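Local coordinates for protein predicted acyltransferase with acyl-CoA N-acyltransferase domain (Escherichia coli, PDB 4RS2) that probably transfers an acyl group from acyl-coenzyme A to an amine as a GNAT-family enzyme, and when overproduced suppresses small-RNA silencing, possibly through Hfq, at residues 125-130 with 148-153; 120-125 with 164-169. All blocks are in the same frame, centred on the assembly; numbering follows the deposited sequence.

Interaction 1. Residues 125-130 with 148-153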
loop_
_atom_site.group_PDB
_atom_site.type_symbol
_atom_site.label_atom_id
_atom_site.label_comp_id
_atom_site.label_asym_id
_atom_site.label_seq_id
_atom_site.Cartn_x
_atom_site.Cartn_y
_atom_site.Cartn_z
ATOM N N VAL A 125 4.262 -0.354 7.165
ATOM C CA VAL A 125 3.402 0.629 7.850
ATOM C C VAL A 125 2.392 1.164 6.854
ATOM O O VAL A 125 2.596 1.055 5.624
ATOM C CB VAL A 125 4.194 1.801 8.494
ATOM C CG1 VAL A 125 5.204 1.266 9.471
ATOM C CG2 VAL A 125 4.895 2.669 7.448
ATOM N N THR A 126 1.323 1.738 7.374
ATOM C CA THR A 126 0.347 2.395 6.528
ATOM C C THR A 126 -0.427 3.410 7.362
ATOM O O THR A 126 -0.397 3.388 8.599
ATOM C CB THR A 126 -0.611 1.391 5.841
ATOM O OG1 THR A 126 -1.248 2.008 4.717
ATOM C CG2 THR A 126 -1.697 0.867 6.834
ATOM N N LEU A 127 -1.065 4.335 6.666
ATOM C CA LEU A 127 -1.848 5.394 7.287
ATOM C C LEU A 127 -3.245 5.352 6.717
ATOM O O LEU A 127 -3.440 5.537 5.511
ATOM C CB LEU A 127 -1.191 6.738 7.007
ATOM C CG LEU A 127 -1.806 7.939 7.711
ATOM C CD1 LEU A 127 -1.552 7.873 9.218
ATOM C CD2 LEU A 127 -1.161 9.197 7.165
ATOM N N GLY A 128 -4.236 5.121 7.574
ATOM C CA GLY A 128 -5.590 4.985 7.114
ATOM C C GLY A 128 -6.513 4.547 8.225
ATOM O O GLY A 128 -6.113 4.404 9.364
ATOM N N ASP A 129 -7.762 4.342 7.866
ATOM C CA ASP A 129 -8.774 3.983 8.814
ATOM C C ASP A 129 -8.467 2.612 9.415
ATOM O O ASP A 129 -8.388 1.631 8.691
ATOM C CB ASP A 129 -10.132 3.946 8.077
ATOM C CG ASP A 129 -11.312 3.871 9.019
ATOM O OD1 ASP A 129 -11.168 3.415 10.191
ATOM O OD2 ASP A 129 -12.405 4.267 8.558
ATOM N N PRO A 130 -8.338 2.527 10.750
ATOM C CA PRO A 130 -8.063 1.204 11.320
ATOM C C PRO A 130 -9.204 0.214 11.109
ATOM O O PRO A 130 -8.981 -0.983 11.120
ATOM C CB PRO A 130 -7.849 1.476 12.808
ATOM C CG PRO A 130 -8.144 2.899 13.025
ATOM C CD PRO A 130 -8.238 3.607 11.732
ATOM N N CYS A 148 4.516 8.510 12.741
ATOM C CA CYS A 148 4.894 9.150 11.484
ATOM C C CYS A 148 5.028 10.644 11.779
ATOM O O CYS A 148 4.822 11.063 12.900
ATOM C CB CYS A 148 3.906 8.884 10.363
ATOM S SG CYS A 148 2.284 9.636 10.545
ATOM N N ARG A 149 5.385 11.440 10.780
ATOM C CA ARG A 149 5.698 12.864 11.036
ATOM C C ARG A 149 4.529 13.813 11.028
ATOM O O ARG A 149 4.697 14.979 11.391
ATOM C CB ARG A 149 6.714 13.372 9.993
ATOM C CG ARG A 149 6.187 13.509 8.580
ATOM C CD ARG A 149 7.138 14.311 7.688
ATOM N NE ARG A 149 6.974 15.745 7.927
ATOM C CZ ARG A 149 7.679 16.699 7.328
ATOM N NH1 ARG A 149 8.630 16.390 6.457
ATOM N NH2 ARG A 149 7.442 17.974 7.620
ATOM N N TRP A 150 3.346 13.335 10.661
ATOM C CA TRP A 150 2.203 14.217 10.434
ATOM C C TRP A 150 1.292 14.303 11.610
ATOM O O TRP A 150 1.163 13.339 12.364
ATOM C CB TRP A 150 1.428 13.784 9.198
ATOM C CG TRP A 150 2.317 13.790 7.991
ATOM C CD1 TRP A 150 2.856 14.869 7.395
ATOM C CD2 TRP A 150 2.757 12.658 7.255
ATOM N NE1 TRP A 150 3.630 14.490 6.329
ATOM C CE2 TRP A 150 3.577 13.130 6.221
ATOM C CE3 TRP A 150 2.564 11.294 7.391
ATOM C CZ2 TRP A 150 4.183 12.275 5.300
ATOM C CZ3 TRP A 150 3.167 10.451 6.482
ATOM C CH2 TRP A 150 3.987 10.956 5.459
ATOM N N PRO A 151 0.661 15.477 11.786
ATOM C CA PRO A 151 -0.212 15.598 12.932
ATOM C C PRO A 151 -1.506 14.835 12.781
ATOM O O PRO A 151 -1.948 14.558 11.662
ATOM C CB PRO A 151 -0.484 17.122 13.018
ATOM C CG PRO A 151 -0.230 17.636 11.663
ATOM C CD PRO A 151 0.853 16.757 11.083
ATOM N N GLY A 152 -2.111 14.502 13.914
ATOM C CA GLY A 152 -3.403 13.843 13.949
ATOM C C GLY A 152 -3.421 12.471 13.333
ATOM O O GLY A 152 -4.422 12.084 12.733
ATOM N N THR A 153 -2.311 11.743 13.469
ATOM C CA THR A 153 -2.221 10.411 12.920
ATOM C C THR A 153 -2.084 9.326 13.973
ATOM O O THR A 153 -1.935 8.175 13.632
ATOM C CB THR A 153 -1.019 10.280 11.979
ATOM O OG1 THR A 153 0.166 10.676 12.690
ATOM C CG2 THR A 153 -1.225 11.140 10.723
#

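Interaction 2. Residues 120-125 with 164-169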
loop_
_atom_site.group_PDB
_atom_site.type_symbol
_atom_site.label_atom_id
_atom_site.label_comp_id
_atom_site.label_asym_id
_atom_site.label_seq_id
_atom_site.Cartn_x
_atom_site.Cartn_y
_atom_site.Cartn_z
ATOM N N GLY A 120 12.552 -10.426 1.704
ATOM C CA GLY A 120 13.411 -10.015 2.818
ATOM C C GLY A 120 13.035 -8.781 3.635
ATOM O O GLY A 120 13.798 -8.355 4.496
ATOM N N TYR A 121 11.869 -8.196 3.374
ATOM C CA TYR A 121 11.413 -7.042 4.136
ATOM C C TYR A 121 10.863 -7.504 5.479
ATOM O O TYR A 121 10.417 -8.654 5.629
ATOM C CB TYR A 121 10.373 -6.253 3.337
ATOM C CG TYR A 121 11.035 -5.568 2.189
ATOM C CD1 TYR A 121 11.341 -6.252 1.047
ATOM C CD2 TYR A 121 11.419 -4.237 2.288
ATOM C CE1 TYR A 121 12.012 -5.628 -0.011
ATOM C CE2 TYR A 121 12.086 -3.608 1.257
ATOM C CZ TYR A 121 12.362 -4.295 0.109
ATOM O OH TYR A 121 13.019 -3.657 -0.914
ATOM N N ALA A 122 10.920 -6.610 6.459
ATOM C CA ALA A 122 10.569 -6.952 7.832
ATOM C C ALA A 122 9.267 -6.411 8.371
ATOM O O ALA A 122 8.750 -6.971 9.336
ATOM C CB ALA A 122 11.693 -6.537 8.753
ATOM N N ALA A 123 8.779 -5.300 7.820
ATOM C CA ALA A 123 7.571 -4.676 8.313
ATOM C C ALA A 123 6.984 -3.709 7.284
ATOM O O ALA A 123 7.707 -3.158 6.460
ATOM C CB ALA A 123 7.828 -3.945 9.615
ATOM N N VAL A 124 5.693 -3.473 7.433
ATOM C CA VAL A 124 4.938 -2.596 6.579
ATOM C C VAL A 124 4.135 -1.641 7.430
ATOM O O VAL A 124 3.446 -2.073 8.350
ATOM C CB VAL A 124 3.968 -3.378 5.679
ATOM C CG1 VAL A 124 3.241 -2.384 4.769
ATOM C CG2 VAL A 124 4.740 -4.389 4.848
ATOM N N VAL A 125 4.262 -0.354 7.165
ATOM C CA VAL A 125 3.402 0.629 7.850
ATOM C C VAL A 125 2.392 1.164 6.854
ATOM O O VAL A 125 2.596 1.055 5.624
ATOM C CB VAL A 125 4.194 1.801 8.494
ATOM C CG1 VAL A 125 5.204 1.266 9.471
ATOM C CG2 VAL A 125 4.895 2.669 7.448
ATOM N N ASP A 164 7.924 -12.358 13.299
ATOM C CA ASP A 164 7.289 -12.181 14.577
ATOM C C ASP A 164 7.970 -11.188 15.511
ATOM O O ASP A 164 7.309 -10.494 16.306
ATOM C CB ASP A 164 7.067 -13.494 15.300
ATOM C CG ASP A 164 5.778 -13.463 16.090
ATOM O OD1 ASP A 164 4.726 -13.192 15.454
ATOM O OD2 ASP A 164 5.806 -13.674 17.330
ATOM N N ASP A 165 9.278 -11.090 15.391
ATOM C CA ASP A 165 10.047 -10.224 16.262
ATOM C C ASP A 165 10.469 -8.940 15.585
ATOM O O ASP A 165 11.295 -8.224 16.133
ATOM C CB ASP A 165 11.301 -10.955 16.772
ATOM C CG ASP A 165 12.292 -11.314 15.656
ATOM O OD1 ASP A 165 12.073 -10.941 14.474
ATOM O OD2 ASP A 165 13.303 -11.992 15.974
ATOM N N ALA A 166 9.905 -8.628 14.424
ATOM C CA ALA A 166 10.359 -7.476 13.645
ATOM C C ALA A 166 10.239 -6.116 14.313
ATOM O O ALA A 166 11.023 -5.218 14.020
ATOM C CB ALA A 166 9.647 -7.436 12.308
ATOM N N LEU A 167 9.246 -5.958 15.177
ATOM C CA LEU A 167 9.001 -4.695 15.836
ATOM C C LEU A 167 9.731 -4.555 17.174
ATOM O O LEU A 167 9.873 -3.442 17.662
ATOM C CB LEU A 167 7.504 -4.518 16.064
ATOM C CG LEU A 167 6.649 -4.803 14.800
ATOM C CD1 LEU A 167 5.194 -4.488 15.106
ATOM C CD2 LEU A 167 7.091 -4.026 13.577
ATOM N N ASN A 168 10.235 -5.656 17.736
ATOM C CA ASN A 168 10.857 -5.613 19.070
ATOM C C ASN A 168 12.120 -4.789 19.084
ATOM O O ASN A 168 13.053 -5.062 18.333
ATOM C CB ASN A 168 11.091 -7.024 19.606
ATOM C CG ASN A 168 9.785 -7.794 19.795
ATOM O OD1 ASN A 168 8.748 -7.196 20.076
ATOM N ND2 ASN A 168 9.832 -9.111 19.656
ATOM N N GLY A 169 12.116 -3.754 19.913
ATOM C CA GLY A 169 13.240 -2.855 20.036
ATOM C C GLY A 169 13.327 -1.788 18.958
ATOM O O GLY A 169 14.333 -1.080 18.866
#

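Interaction 1. Residues 125-130 with 148-153
L127 and T153 meet because of how each is turned at its first torsion. With CG of L127 anti to the backbone N (chi1 -174°), the leucine fork extends from the end of strand 123-127 toward the 148-153 loop and offers its two methyls to different neighbours. T153 has its hydroxyl between its own N and carbonyl carbon (chi1 55°), so that CG2 is anti to the carbonyl carbon and beside the backbone N, where it meets L127 CD1. The two side chains cross at about a right angle, with L127 CD1 3.6 Å from T153 CG2 and 3.7 Å from T153 CB; the other branch is looser, L127 CD2 lying 4.1 Å from T153 CG2. Threonine suits this place because it has two uses: its methyl packs against leucine, while its OG1 donates a 2.9 Å hydrogen bond to W150 O, tying the loop back on itself. That donor is tilted 31° from the carbonyl plane.

Strands 87-95 and 123-127 run parallel, linked by helix 104-118 in a right-handed beta-alpha-beta crossover belonging to the core of the GNAT fold. L127 ends the second of these strands, its side chain about 9 Å from the bound coenzyme A, and D129 then N-caps helix 130-133.

Two lighter contacts add to this. L127 CD2 approaches the W150 ring obliquely, 4.3 Å from CE3, and the sulfur of C148 reaches L127 CD1 at 4.4 Å. The indole gives a broad apolar surface to L127, to Y176 and, through a cation-pi contact, to R188, which L127 also touches.

Interaction 2. Residues 120-125 with 164-169
A 3.2 Å backbone hydrogen bond from N168 N to D165 O closes a type I turn, whose two central residues, A166 and L167, meet A122 and A123. The tightest approach is between A166 CB and the carbonyl oxygen of A122, 3.1 Å apart, a short packing contact rather than a hydrogen bond. The A166 methyl lies over the A122 carbonyl, and the CB atoms of A122 and A166 are 4.2 Å apart. Alanine suits both places, since the backbones come so near here, with the CA atoms of A122 and A166 5.8 Å apart, that a small side chain fits.

L167 reaches further. Its CG is anti to the carbonyl carbon (chi1 -49°); the second torsion runs the chain on through CD1 and turns the other branch, CD2, aside to lie 4.0 Å from A123 CB. The longer leucine thus reaches the small A123 methyl from the turn, and it also touches V159, R161 and H144.

Segment 120-125 begins where helix 104-118 finishes in a Schellman motif, with G120 as its C-prime residue at positive phi, and runs into strand 123-127. That strand lies between 87-95, parallel, and 157-161, antiparallel, while the turn packs on it from the loop joining 157-161 to 172-175.

How the interactions relate
Both interactions use strand 123-127, but their centres are 18 Å apart. Interaction 2 lies at the start of the strand, just after helix 104-118, and interaction 1 at its end, nearer the coenzyme A. Along the chain interaction 1 is nested inside the loop closed by interaction 2: the loop containing 148-153 precedes strand 157-161, and the loop containing 164-169 follows that strand. The segments overlap at V125, which takes part in neither contact, and the two contacts do not otherwise meet. The loops before and after strand 157-161 thus add contacts near either end of 123-127 to the antiparallel pairing of the strands themselves.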